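Local coordinates for protein enoyl-CoA hydratase (Mycobacterium tuberculosis, PDB 5KJP) that probably catalyses the reversible addition of water to the double bond of enoyl-CoA thioesters in fatty acid metabolism, as a member of the crotonase superfamily, at residues P15-E20 and R45-A50; E85-V88 and G93-F96. All coordinates share one frame; numbering follows the deposited sequence.

Overall arrangement
From the N terminus the chain first runs through 15-20, which leads into strand 17-22 at one edge of the six-stranded sheet. It turns back along strand 25-30 and enters helix 41-56. Interaction 1 closes this loop by laying 45-50 of the helix against the edge strand. The chain then passes through strand 62-67 and helix 78-82 to 85-88. Interaction 2 closes a short loop, bringing 93-96 back against 85-88. The two contacts follow in series and neither encloses the other. The centres of interaction 1 and interaction 2 lie about 13 Å apart. They meet where Leu47 and Ala48 of the helix pack on Gly95 and Phe96, so helix 41-56 lies between sheet and loop.

Interaction 1 (P15-E20 and R45-A50)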
loop_
_atom_site.group_PDB
_atom_site.type_symbol
_atom_site.label_atom_id
_atom_site.label_comp_id
_atom_site.label_asym_id
_atom_site.label_seq_id
_atom_site.Cartn_x
_atom_site.Cartn_y
_atom_site.Cartn_z
ATOM N N PRO A 15 20.177 7.121 -33.809
ATOM C CA PRO A 15 19.154 7.658 -32.901
ATOM C C PRO A 15 19.494 7.444 -31.430
ATOM O O PRO A 15 20.066 6.419 -31.065
ATOM C CB PRO A 15 17.893 6.873 -33.289
ATOM C CG PRO A 15 18.170 6.363 -34.675
ATOM C CD PRO A 15 19.633 6.081 -34.696
ATOM N N GLU A 16 19.143 8.411 -30.594
ATOM C CA GLU A 16 19.441 8.320 -29.170
ATOM C C GLU A 16 18.374 7.515 -28.431
ATOM O O GLU A 16 18.542 7.168 -27.261
ATOM C CB GLU A 16 19.594 9.719 -28.579
ATOM C CG GLU A 16 20.736 10.480 -29.237
ATOM C CD GLU A 16 20.826 11.929 -28.809
ATOM O OE1 GLU A 16 20.780 12.194 -27.590
ATOM O OE2 GLU A 16 20.960 12.800 -29.696
ATOM N N VAL A 17 17.277 7.224 -29.128
ATOM C CA VAL A 17 16.317 6.220 -28.681
ATOM C C VAL A 17 16.098 5.227 -29.817
ATOM O O VAL A 17 15.695 5.608 -30.918
ATOM C CB VAL A 17 14.963 6.832 -28.256
ATOM C CG1 VAL A 17 13.969 5.728 -27.910
ATOM C CG2 VAL A 17 15.151 7.764 -27.065
ATOM N N LEU A 18 16.387 3.957 -29.558
ATOM C CA LEU A 18 16.201 2.928 -30.569
ATOM C C LEU A 18 14.885 2.211 -30.330
ATOM O O LEU A 18 14.472 2.019 -29.183
ATOM C CB LEU A 18 17.360 1.934 -30.552
ATOM C CG LEU A 18 18.742 2.540 -30.767
ATOM C CD1 LEU A 18 19.807 1.517 -30.421
ATOM C CD2 LEU A 18 18.883 3.010 -32.208
ATOM N N VAL A 19 14.231 1.819 -31.417
ATOM C CA VAL A 19 12.951 1.133 -31.328
ATOM C C VAL A 19 12.942 -0.083 -32.244
ATOM O O VAL A 19 13.281 0.017 -33.424
ATOM C CB VAL A 19 11.784 2.080 -31.690
ATOM C CG1 VAL A 19 10.500 1.327 -31.755
ATOM C CG2 VAL A 19 11.667 3.202 -30.663
ATOM N N GLU A 20 12.567 -1.232 -31.691
ATOM C CA GLU A 20 12.454 -2.460 -32.464
ATOM C C GLU A 20 11.146 -3.167 -32.163
ATOM O O GLU A 20 10.793 -3.361 -31.002
ATOM C CB GLU A 20 13.621 -3.401 -32.170
ATOM C CG GLU A 20 13.570 -4.690 -32.974
ATOM C CD GLU A 20 14.479 -5.771 -32.417
ATOM O OE1 GLU A 20 15.358 -5.447 -31.589
ATOM O OE2 GLU A 20 14.311 -6.946 -32.813
ATOM N N ARG A 45 11.974 13.368 -26.450
ATOM C CA ARG A 45 11.141 13.289 -27.650
ATOM C C ARG A 45 11.045 11.865 -28.184
ATOM O O ARG A 45 9.972 11.420 -28.594
ATOM C CB ARG A 45 11.682 14.206 -28.749
ATOM C CG ARG A 45 10.843 14.191 -30.021
ATOM C CD ARG A 45 9.434 14.711 -29.757
ATOM N NE ARG A 45 8.519 14.468 -30.871
ATOM C CZ ARG A 45 8.424 15.239 -31.951
ATOM N NH1 ARG A 45 9.191 16.315 -32.074
ATOM N NH2 ARG A 45 7.561 14.934 -32.912
ATOM N N GLY A 46 12.174 11.161 -28.186
ATOM C CA GLY A 46 12.227 9.792 -28.672
ATOM C C GLY A 46 11.325 8.864 -27.880
ATOM O O GLY A 46 10.631 8.018 -28.449
ATOM N N LEU A 47 11.331 9.029 -26.559
ATOM C CA LEU A 47 10.462 8.250 -25.682
ATOM C C LEU A 47 8.990 8.549 -25.948
ATOM O O LEU A 47 8.165 7.635 -25.996
ATOM C CB LEU A 47 10.799 8.524 -24.211
ATOM C CG LEU A 47 12.151 7.979 -23.747
ATOM C CD1 LEU A 47 12.470 8.407 -22.315
ATOM C CD2 LEU A 47 12.171 6.461 -23.876
ATOM N N ALA A 48 8.666 9.830 -26.119
ATOM C CA ALA A 48 7.288 10.236 -26.375
ATOM C C ALA A 48 6.793 9.653 -27.698
ATOM O O ALA A 48 5.672 9.146 -27.781
ATOM C CB ALA A 48 7.170 11.753 -26.382
ATOM N N ASP A 49 7.640 9.718 -28.721
ATOM C CA ASP A 49 7.305 9.164 -30.027
ATOM C C ASP A 49 7.059 7.657 -29.948
ATOM O O ASP A 49 6.142 7.136 -30.585
ATOM C CB ASP A 49 8.418 9.448 -31.037
ATOM C CG ASP A 49 8.483 10.915 -31.453
ATOM O OD1 ASP A 49 7.515 11.672 -31.204
ATOM O OD2 ASP A 49 9.512 11.304 -32.046
ATOM N N ALA A 50 7.886 6.962 -29.169
ATOM C CA ALA A 50 7.756 5.514 -29.004
ATOM C C ALA A 50 6.433 5.143 -28.330
ATOM O O ALA A 50 5.769 4.183 -28.727
ATOM C CB ALA A 50 8.935 4.965 -28.203
#
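Val17 and Val19 of the edge strand pack on one side of helix 41-56 in the crotonase fold. The axes of the short segments 17-20 and 45-50 run nearly parallel, 20° apart, and approach to 8.5 Å. No hydrogen bond crosses, so the contact is apolar packing.

Val17 carries most of it. Both methyls rest on the same face of the Gly46-Leu47 peptide. CG2 sits nearer Gly46 CA, at 3.9 Å, and also faces Leu47 N. CG1 stands anti to the backbone N (chi1 175°) and lies over the face of the Gly46 carbonyl, equally far from its C and O. Gly46 has no side chain, and Val17 CG2 packs directly on its CA. The strand comes close here, with Val17 CA 5.4 Å from Gly46 CA. Leu47 points its CB past the strand, but its CD2 swings back toward Val17 CG1.

Ile28 of strand 25-30 touches Val17, Leu47 and Ala50, and so fills in the interface from the neighbouring strand. On the same helix, Arg45 NE bonds to Asp49 OD1 at 3.0 Å, on the syn side but tilted out of the carboxylate plane. This salt bridge is intrahelical and does not reach the strand. One helical turn on from Gly46, Val19 CG2 lies 4.1 Å from Ala50 CB, methyl to methyl.

Interaction 2 (E85-V88 and G93-F96); sequences ENVV and GLGF
Val88 packs on Gly93, and Leu94 packs on Val87, where a short loop brings 93-96 back to 85-88. Val88, Leu94 and Gly93 have the most surface buried by the contact. The loop follows helix 78-82 in the crotonase fold. No hydrogen bond links the two segments.

Val88 lies over the backbone of Gly93. Its CG1 is anti to the backbone N (chi1 -177°) and comes to 4.0 Å from both Gly93 CA and Gly93 C. The backbone adds a weaker polar touch: Val88 CA approaches Gly93 O at 3.6 Å, a CA-H...O contact with an angle of 142° at the hydrogen. Gly93 has a positive phi, a backbone shape most easily taken by glycine.

Leu94 supplies the side-chain half. Its CG is anti to the backbone N, and chi2 of 69° brings CD1 toward the first segment. There CD1 meets Val87 CG1 at 3.6 Å. The two side chains run alongside each other in the same direction. Val88 CG2 is a more distant neighbour of Leu94 CD1, at 4.5 Å. Met76 touches both valines, and Val39 touches Leu94, so loop residues complete the apolar surroundings.

The polar backbone is partly served by other residues. Ser44 OG, on helix 41-56, hydrogen-bonds to Val87 O and to Gly95 N. It thus bridges the two segments indirectly. Thr97 OG1 is the partner of Leu94 N. The chemistry implies that methyl packing, with one CA-H...O contact, provides the direct hold between these segments, while the hydroxyl of Ser44 ties both to the helix.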
loop_
_atom_site.group_PDB
_atom_site.type_symbol
_atom_site.label_atom_id
_atom_site.label_comp_id
_atom_site.label_asym_id
_atom_site.label_seq_id
_atom_site.Cartn_x
_atom_site.Cartn_y
_atom_site.Cartn_z
ATOM N N GLU A 85 17.966 22.836 -23.127
ATOM C CA GLU A 85 17.296 21.838 -23.954
ATOM C C GLU A 85 15.878 21.647 -23.431
ATOM O O GLU A 85 15.645 21.710 -22.224
ATOM C CB GLU A 85 18.059 20.509 -23.962
ATOM C CG GLU A 85 19.420 20.572 -24.642
ATOM C CD GLU A 85 19.902 19.211 -25.118
ATOM O OE1 GLU A 85 19.099 18.251 -25.106
ATOM O OE2 GLU A 85 21.086 19.100 -25.505
ATOM N N ASN A 86 14.923 21.432 -24.333
ATOM C CA ASN A 86 13.547 21.196 -23.914
ATOM C C ASN A 86 13.379 19.747 -23.492
ATOM O O ASN A 86 12.884 18.917 -24.258
ATOM C CB ASN A 86 12.558 21.545 -25.029
ATOM C CG ASN A 86 11.117 21.560 -24.544
ATOM O OD1 ASN A 86 10.852 21.723 -23.352
ATOM N ND2 ASN A 86 10.179 21.388 -25.466
ATOM N N VAL A 87 13.803 19.448 -22.270
ATOM C CA VAL A 87 13.818 18.080 -21.773
ATOM C C VAL A 87 12.486 17.696 -21.145
ATOM O O VAL A 87 11.913 16.656 -21.475
ATOM C CB VAL A 87 14.936 17.871 -20.737
ATOM C CG1 VAL A 87 15.039 16.395 -20.377
ATOM C CG2 VAL A 87 16.257 18.380 -21.279
ATOM N N VAL A 88 11.996 18.525 -20.231
ATOM C CA VAL A 88 10.705 18.266 -19.605
ATOM C C VAL A 88 9.616 18.913 -20.446
ATOM O O VAL A 88 9.391 20.120 -20.370
ATOM C CB VAL A 88 10.638 18.793 -18.161
ATOM C CG1 VAL A 88 9.293 18.442 -17.534
ATOM C CG2 VAL A 88 11.778 18.211 -17.331
ATOM N N GLY A 93 6.014 15.499 -19.729
ATOM C CA GLY A 93 7.011 15.390 -18.677
ATOM C C GLY A 93 8.359 14.921 -19.199
ATOM O O GLY A 93 8.792 15.307 -20.288
ATOM N N LEU A 94 9.030 14.089 -18.410
ATOM C CA LEU A 94 10.308 13.530 -18.808
ATOM C C LEU A 94 10.042 12.343 -19.715
ATOM O O LEU A 94 9.893 11.212 -19.250
ATOM C CB LEU A 94 11.131 13.115 -17.582
ATOM C CG LEU A 94 12.619 12.835 -17.808
ATOM C CD1 LEU A 94 13.362 14.126 -18.134
ATOM C CD2 LEU A 94 13.237 12.127 -16.599
ATOM N N GLY A 95 9.949 12.605 -21.012
ATOM C CA GLY A 95 9.572 11.576 -21.958
ATOM C C GLY A 95 8.083 11.281 -21.912
ATOM O O GLY A 95 7.351 11.627 -22.837
ATOM N N PHE A 96 7.634 10.652 -20.828
ATOM C CA PHE A 96 6.243 10.235 -20.708
ATOM C C PHE A 96 5.765 10.183 -19.250
ATOM O O PHE A 96 4.699 9.643 -18.966
ATOM C CB PHE A 96 6.051 8.859 -21.363
ATOM C CG PHE A 96 6.872 7.766 -20.727
ATOM C CD1 PHE A 96 8.199 7.568 -21.094
ATOM C CD2 PHE A 96 6.324 6.950 -19.744
ATOM C CE1 PHE A 96 8.961 6.570 -20.496
ATOM C CE2 PHE A 96 7.078 5.952 -19.143
ATOM C CZ PHE A 96 8.398 5.759 -19.516
#